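Local structure of putative flagellar hook-associated protein (3PWX) at residues Leu16-Ile30 / Asp208-Ser222. The protein probably serves as a structural component of the bacterial flagellum, at the junction of hook and filament. Sequence-based numbering, arbitrary orientation.
Sequences LERENSAIAQYQSNI and DGAHSENKLFVDKVS
His211 lays its imidazole beside the ring of Tyr26, the two planes nearly parallel (8°) but slid so far apart that they barely overlap. The closer touch is made at the base of the tyrosine, where His211 NE2 lies 3.3 Å from Tyr26 CB. Ile30 CD1 meets the imidazole at its edge, next to CD2, and with Ile23 and Gln27 completes the hole that receives this histidine knob. Ile23 is the reciprocal knob: its CG2, anti to the backbone N, rests 3.5 Å from His211 O, while CD1 reaches CB of Asn214. Two turns beyond His211, Val218 fits among Leu16, Glu19, Asn20 and Ile23, and Leu16 CD1 closes the row against Val221 and Ser222.

Polar side chains are built into the same seam. Asn20 ND2 donates to Asp219 OD1 (3.2 Å, 155°) from above the carboxylate plane, and OD2 pairs with Lys215 NZ one turn back on the same helix at 2.7 Å, a salt bridge that probably helps to hold the carboxylate for Asn20. The aliphatic part of Lys215 passes Asn20 OD1, with CG 3.4 Å away. Gln27, a further knob, extended beyond CG, packs over His211 CB and sends NE2 into weak hydrogen bonds with Asp208 OD2 and Ser212 OG.

Segments 16-30 and 208-222 run antiparallel, their directions 157° apart and their axes 10.0 Å apart at closest approach. Such mutual knobs-into-holes packing is characteristic of an antiparallel coiled coil, consistent with the one predicted for this part of helix 7-61, here joined to the C-terminal part of helix 172-223. Strand 127-131 covers one flank, where Val130 O accepts a hydrogen bond from His211 NE2 and Thr129 packs on Tyr26.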
loop_
_atom_site.group_PDB
_atom_site.type_symbol
_atom_site.label_atom_id
_atom_site.label_comp_id
_atom_site.label_asym_id
_atom_site.label_seq_id
_atom_site.Cartn_x
_atom_site.Cartn_y
_atom_site.Cartn_z
ATOM N N LEU A 16 2.196 -24.302 11.556
ATOM C CA LEU A 16 3.370 -23.461 11.709
ATOM C C LEU A 16 4.232 -23.444 10.420
ATOM O O LEU A 16 4.762 -22.407 10.065
ATOM C CB LEU A 16 4.178 -23.835 12.944
ATOM C CG LEU A 16 3.477 -23.779 14.312
ATOM C CD1 LEU A 16 4.268 -24.587 15.327
ATOM C CD2 LEU A 16 3.239 -22.356 14.832
ATOM N N GLU A 17 4.330 -24.561 9.698
ATOM C CA GLU A 17 5.075 -24.571 8.459
ATOM C C GLU A 17 4.479 -23.607 7.432
ATOM O O GLU A 17 5.227 -22.821 6.787
ATOM C CB GLU A 17 5.174 -25.963 7.855
ATOM C CG GLU A 17 6.460 -26.723 8.143
ATOM C CD GLU A 17 6.371 -28.252 7.803
ATOM O OE1 GLU A 17 5.469 -28.705 7.018
ATOM O OE2 GLU A 17 7.196 -29.027 8.356
ATOM N N ARG A 18 3.153 -23.692 7.269
ATOM C CA ARG A 18 2.395 -22.833 6.356
ATOM C C ARG A 18 2.466 -21.349 6.740
ATOM O O ARG A 18 2.483 -20.499 5.855
ATOM C CB ARG A 18 0.951 -23.267 6.294
ATOM C CG ARG A 18 0.024 -22.264 5.657
ATOM C CD ARG A 18 -1.409 -22.809 5.664
ATOM N NE ARG A 18 -2.269 -22.232 4.625
ATOM C CZ ARG A 18 -3.368 -22.817 4.143
ATOM N NH1 ARG A 18 -3.744 -24.024 4.548
ATOM N NH2 ARG A 18 -4.079 -22.219 3.203
ATOM N N GLU A 19 2.494 -21.047 8.039
ATOM C CA GLU A 19 2.654 -19.671 8.497
ATOM C C GLU A 19 4.092 -19.211 8.276
ATOM O O GLU A 19 4.338 -18.077 7.863
ATOM C CB GLU A 19 2.235 -19.496 9.958
ATOM C CG GLU A 19 2.289 -18.019 10.462
ATOM C CD GLU A 19 1.887 -17.837 11.949
ATOM O OE1 GLU A 19 1.311 -18.794 12.581
ATOM O OE2 GLU A 19 2.131 -16.718 12.488
ATOM N N ASN A 20 5.042 -20.101 8.521
ATOM C CA ASN A 20 6.441 -19.830 8.219
ATOM C C ASN A 20 6.682 -19.558 6.737
ATOM O O ASN A 20 7.366 -18.610 6.383
ATOM C CB ASN A 20 7.304 -20.977 8.730
ATOM C CG ASN A 20 8.617 -20.522 9.250
ATOM O OD1 ASN A 20 9.267 -19.651 8.663
ATOM N ND2 ASN A 20 9.042 -21.109 10.355
ATOM N N SER A 21 6.064 -20.340 5.873
ATOM C CA SER A 21 6.157 -20.144 4.434
ATOM C C SER A 21 5.508 -18.835 3.935
ATOM O O SER A 21 6.013 -18.218 2.978
ATOM C CB SER A 21 5.549 -21.325 3.689
ATOM O OG SER A 21 5.076 -20.924 2.410
ATOM N N ALA A 22 4.426 -18.398 4.577
ATOM C CA ALA A 22 3.812 -17.118 4.233
ATOM C C ALA A 22 4.778 -15.946 4.514
ATOM O O ALA A 22 5.124 -15.192 3.601
ATOM C CB ALA A 22 2.485 -16.938 4.968
ATOM N N ILE A 23 5.249 -15.835 5.752
ATOM C CA ILE A 23 6.303 -14.893 6.122
ATOM C C ILE A 23 7.508 -14.873 5.156
ATOM O O ILE A 23 7.983 -13.775 4.710
ATOM C CB ILE A 23 6.772 -15.164 7.551
ATOM C CG1 ILE A 23 5.559 -15.215 8.511
ATOM C CG2 ILE A 23 7.800 -14.154 8.013
ATOM C CD1 ILE A 23 5.928 -15.568 10.015
ATOM N N ALA A 24 7.983 -16.067 4.785
ATOM C CA ALA A 24 9.150 -16.120 3.892
ATOM C C ALA A 24 8.739 -15.536 2.555
ATOM O O ALA A 24 9.534 -14.894 1.908
ATOM C CB ALA A 24 9.687 -17.526 3.727
ATOM N N GLN A 25 7.479 -15.692 2.181
ATOM C CA GLN A 25 7.048 -15.095 0.942
ATOM C C GLN A 25 6.958 -13.566 1.045
ATOM O O GLN A 25 7.441 -12.845 0.150
ATOM C CB GLN A 25 5.742 -15.692 0.441
ATOM C CG GLN A 25 5.634 -15.481 -1.061
ATOM C CD GLN A 25 4.186 -15.669 -1.610
ATOM O OE1 GLN A 25 3.666 -14.788 -2.342
ATOM N NE2 GLN A 25 3.540 -16.809 -1.261
ATOM N N TYR A 26 6.360 -13.054 2.118
ATOM C CA TYR A 26 6.318 -11.603 2.286
ATOM C C TYR A 26 7.707 -11.019 2.310
ATOM O O TYR A 26 7.942 -9.988 1.722
ATOM C CB TYR A 26 5.593 -11.191 3.538
ATOM C CG TYR A 26 4.119 -11.503 3.520
ATOM C CD1 TYR A 26 3.310 -11.113 2.455
ATOM C CD2 TYR A 26 3.515 -12.145 4.592
ATOM C CE1 TYR A 26 1.879 -11.410 2.446
ATOM C CE2 TYR A 26 2.118 -12.432 4.587
ATOM C CZ TYR A 26 1.319 -12.068 3.505
ATOM O OH TYR A 26 -0.041 -12.311 3.540
ATOM N N GLN A 27 8.653 -11.662 2.979
ATOM C CA GLN A 27 9.953 -11.056 3.099
ATOM C C GLN A 27 10.676 -11.105 1.769
ATOM O O GLN A 27 11.576 -10.262 1.491
ATOM C CB GLN A 27 10.777 -11.699 4.196
ATOM C CG GLN A 27 10.156 -11.574 5.556
ATOM C CD GLN A 27 11.158 -11.872 6.636
ATOM O OE1 GLN A 27 11.336 -13.019 6.994
ATOM N NE2 GLN A 27 11.853 -10.822 7.146
ATOM N N SER A 28 10.276 -12.056 0.935
ATOM C CA SER A 28 10.773 -12.103 -0.433
ATOM C C SER A 28 10.164 -11.022 -1.305
ATOM O O SER A 28 10.824 -10.547 -2.216
ATOM C CB SER A 28 10.545 -13.463 -1.067
ATOM O OG SER A 28 10.807 -13.376 -2.445
ATOM N N ASN A 29 8.917 -10.624 -1.039
ATOM C CA ASN A 29 8.281 -9.527 -1.769
ATOM C C ASN A 29 8.964 -8.232 -1.401
ATOM O O ASN A 29 9.256 -7.400 -2.273
ATOM C CB ASN A 29 6.801 -9.438 -1.406
ATOM C CG ASN A 29 5.977 -10.549 -2.041
ATOM O OD1 ASN A 29 6.493 -11.372 -2.813
ATOM N ND2 ASN A 29 4.669 -10.584 -1.707
ATOM N N ILE A 30 9.246 -8.072 -0.109
ATOM C CA ILE A 30 9.902 -6.882 0.391
ATOM C C ILE A 30 11.386 -6.701 -0.105
ATOM O O ILE A 30 11.766 -5.624 -0.597
ATOM C CB ILE A 30 9.862 -6.892 1.899
ATOM C CG1 ILE A 30 8.402 -6.989 2.376
ATOM C CG2 ILE A 30 10.605 -5.701 2.485
ATOM C CD1 ILE A 30 8.305 -6.856 3.893
ATOM N N ASP A 208 9.502 -5.686 7.495
ATOM C CA ASP A 208 10.456 -6.782 7.465
ATOM C C ASP A 208 10.945 -7.171 8.898
ATOM O O ASP A 208 11.045 -8.347 9.256
ATOM C CB ASP A 208 11.622 -6.348 6.576
ATOM C CG ASP A 208 12.434 -7.497 6.093
ATOM O OD1 ASP A 208 13.561 -7.628 6.605
ATOM O OD2 ASP A 208 11.949 -8.278 5.231
ATOM N N GLY A 209 11.186 -6.176 9.732
ATOM C CA GLY A 209 11.576 -6.411 11.130
ATOM C C GLY A 209 10.507 -7.160 11.934
ATOM O O GLY A 209 10.813 -8.039 12.749
ATOM N N ALA A 210 9.250 -6.807 11.695
ATOM C CA ALA A 210 8.147 -7.451 12.360
ATOM C C ALA A 210 7.989 -8.909 11.876
ATOM O O ALA A 210 7.673 -9.818 12.683
ATOM C CB ALA A 210 6.896 -6.662 12.127
ATOM N N HIS A 211 8.220 -9.126 10.575
ATOM C CA HIS A 211 8.222 -10.469 9.983
ATOM C C HIS A 211 9.348 -11.315 10.565
ATOM O O HIS A 211 9.211 -12.511 10.724
ATOM C CB HIS A 211 8.428 -10.374 8.478
ATOM C CG HIS A 211 7.189 -10.032 7.715
ATOM N ND1 HIS A 211 5.941 -10.492 8.074
ATOM C CD2 HIS A 211 7.007 -9.317 6.577
ATOM C CE1 HIS A 211 5.040 -10.038 7.225
ATOM N NE2 HIS A 211 5.658 -9.336 6.297
ATOM N N SER A 212 10.486 -10.679 10.854
ATOM C CA SER A 212 11.630 -11.388 11.429
ATOM C C SER A 212 11.367 -11.868 12.853
ATOM O O SER A 212 11.573 -13.052 13.134
ATOM C CB SER A 212 12.898 -10.521 11.359
ATOM O OG SER A 212 13.521 -10.648 10.097
ATOM N N GLU A 213 10.891 -10.976 13.732
ATOM C CA GLU A 213 10.391 -11.362 15.063
ATOM C C GLU A 213 9.403 -12.520 14.938
ATOM O O GLU A 213 9.580 -13.582 15.525
ATOM C CB GLU A 213 9.657 -10.212 15.747
ATOM C CG GLU A 213 10.342 -8.862 15.678
ATOM C CD GLU A 213 10.146 -8.028 16.945
ATOM O OE1 GLU A 213 10.987 -7.142 17.183
ATOM O OE2 GLU A 213 9.185 -8.268 17.727
ATOM N N ASN A 214 8.352 -12.293 14.167
ATOM C CA ASN A 214 7.326 -13.284 13.940
ATOM C C ASN A 214 7.878 -14.646 13.618
ATOM O O ASN A 214 7.447 -15.623 14.210
ATOM C CB ASN A 214 6.445 -12.843 12.796
ATOM C CG ASN A 214 5.051 -12.608 13.228
ATOM O OD1 ASN A 214 4.670 -11.473 13.515
ATOM N ND2 ASN A 214 4.268 -13.671 13.287
ATOM N N LYS A 215 8.826 -14.695 12.682
ATOM C CA LYS A 215 9.541 -15.930 12.348
ATOM C C LYS A 215 10.314 -16.524 13.535
ATOM O O LYS A 215 10.474 -17.737 13.621
ATOM C CB LYS A 215 10.497 -15.719 11.170
ATOM C CG LYS A 215 10.593 -16.933 10.267
ATOM C CD LYS A 215 11.589 -16.801 9.130
ATOM C CE LYS A 215 13.032 -16.820 9.616
ATOM N NZ LYS A 215 13.385 -17.891 10.602
ATOM N N LEU A 216 10.804 -15.686 14.439
ATOM C CA LEU A 216 11.377 -16.228 15.674
ATOM C C LEU A 216 10.389 -17.058 16.449
ATOM O O LEU A 216 10.659 -18.226 16.744
ATOM C CB LEU A 216 11.891 -15.144 16.604
ATOM C CG LEU A 216 13.391 -15.196 16.793
ATOM C CD1 LEU A 216 13.843 -13.907 17.489
ATOM C CD2 LEU A 216 13.814 -16.460 17.549
ATOM N N PHE A 217 9.258 -16.436 16.793
ATOM C CA PHE A 217 8.290 -17.046 17.687
ATOM C C PHE A 217 7.924 -18.317 17.037
ATOM O O PHE A 217 7.949 -19.336 17.695
ATOM C CB PHE A 217 7.050 -16.182 17.931
ATOM C CG PHE A 217 7.364 -14.811 18.465
ATOM C CD1 PHE A 217 8.021 -14.647 19.704
ATOM C CD2 PHE A 217 7.038 -13.659 17.721
ATOM C CE1 PHE A 217 8.342 -13.373 20.178
ATOM C CE2 PHE A 217 7.348 -12.373 18.215
ATOM C CZ PHE A 217 7.999 -12.242 19.435
ATOM N N VAL A 218 7.664 -18.260 15.728
ATOM C CA VAL A 218 7.328 -19.446 14.944
ATOM C C VAL A 218 8.395 -20.535 14.985
ATOM O O VAL A 218 8.058 -21.648 15.310
ATOM C CB VAL A 218 6.844 -19.123 13.493
ATOM C CG1 VAL A 218 6.456 -20.398 12.721
ATOM C CG2 VAL A 218 5.624 -18.195 13.530
ATOM N N ASP A 219 9.657 -20.244 14.670
ATOM C CA ASP A 219 10.727 -21.252 14.842
ATOM C C ASP A 219 10.817 -21.849 16.261
ATOM O O ASP A 219 10.987 -23.066 16.392
ATOM C CB ASP A 219 12.109 -20.720 14.489
ATOM C CG ASP A 219 12.292 -20.416 13.017
ATOM O OD1 ASP A 219 11.728 -21.095 12.136
ATOM O OD2 ASP A 219 13.065 -19.454 12.745
ATOM N N LYS A 220 10.716 -21.010 17.300
ATOM C CA LYS A 220 10.781 -21.467 18.685
ATOM C C LYS A 220 9.661 -22.447 19.044
ATOM O O LYS A 220 9.927 -23.581 19.432
ATOM C CB LYS A 220 10.731 -20.295 19.652
ATOM C CG LYS A 220 10.829 -20.737 21.084
ATOM C CD LYS A 220 9.779 -20.060 21.931
ATOM C CE LYS A 220 9.529 -20.872 23.193
ATOM N NZ LYS A 220 9.531 -20.013 24.413
ATOM N N VAL A 221 8.414 -21.996 18.919
ATOM C CA VAL A 221 7.241 -22.828 19.142
ATOM C C VAL A 221 7.313 -24.087 18.284
ATOM O O VAL A 221 6.907 -25.172 18.734
ATOM C CB VAL A 221 5.901 -22.053 18.901
ATOM C CG1 VAL A 221 4.689 -22.955 19.108
ATOM C CG2 VAL A 221 5.799 -20.809 19.819
ATOM N N SER A 222 7.856 -23.958 17.071
ATOM C CA SER A 222 8.011 -25.125 16.180
ATOM C C SER A 222 9.147 -26.064 16.614
ATOM O O SER A 222 9.064 -27.282 16.434
ATOM C CB SER A 222 8.183 -24.698 14.721
ATOM O OG SER A 222 9.099 -25.556 14.068
#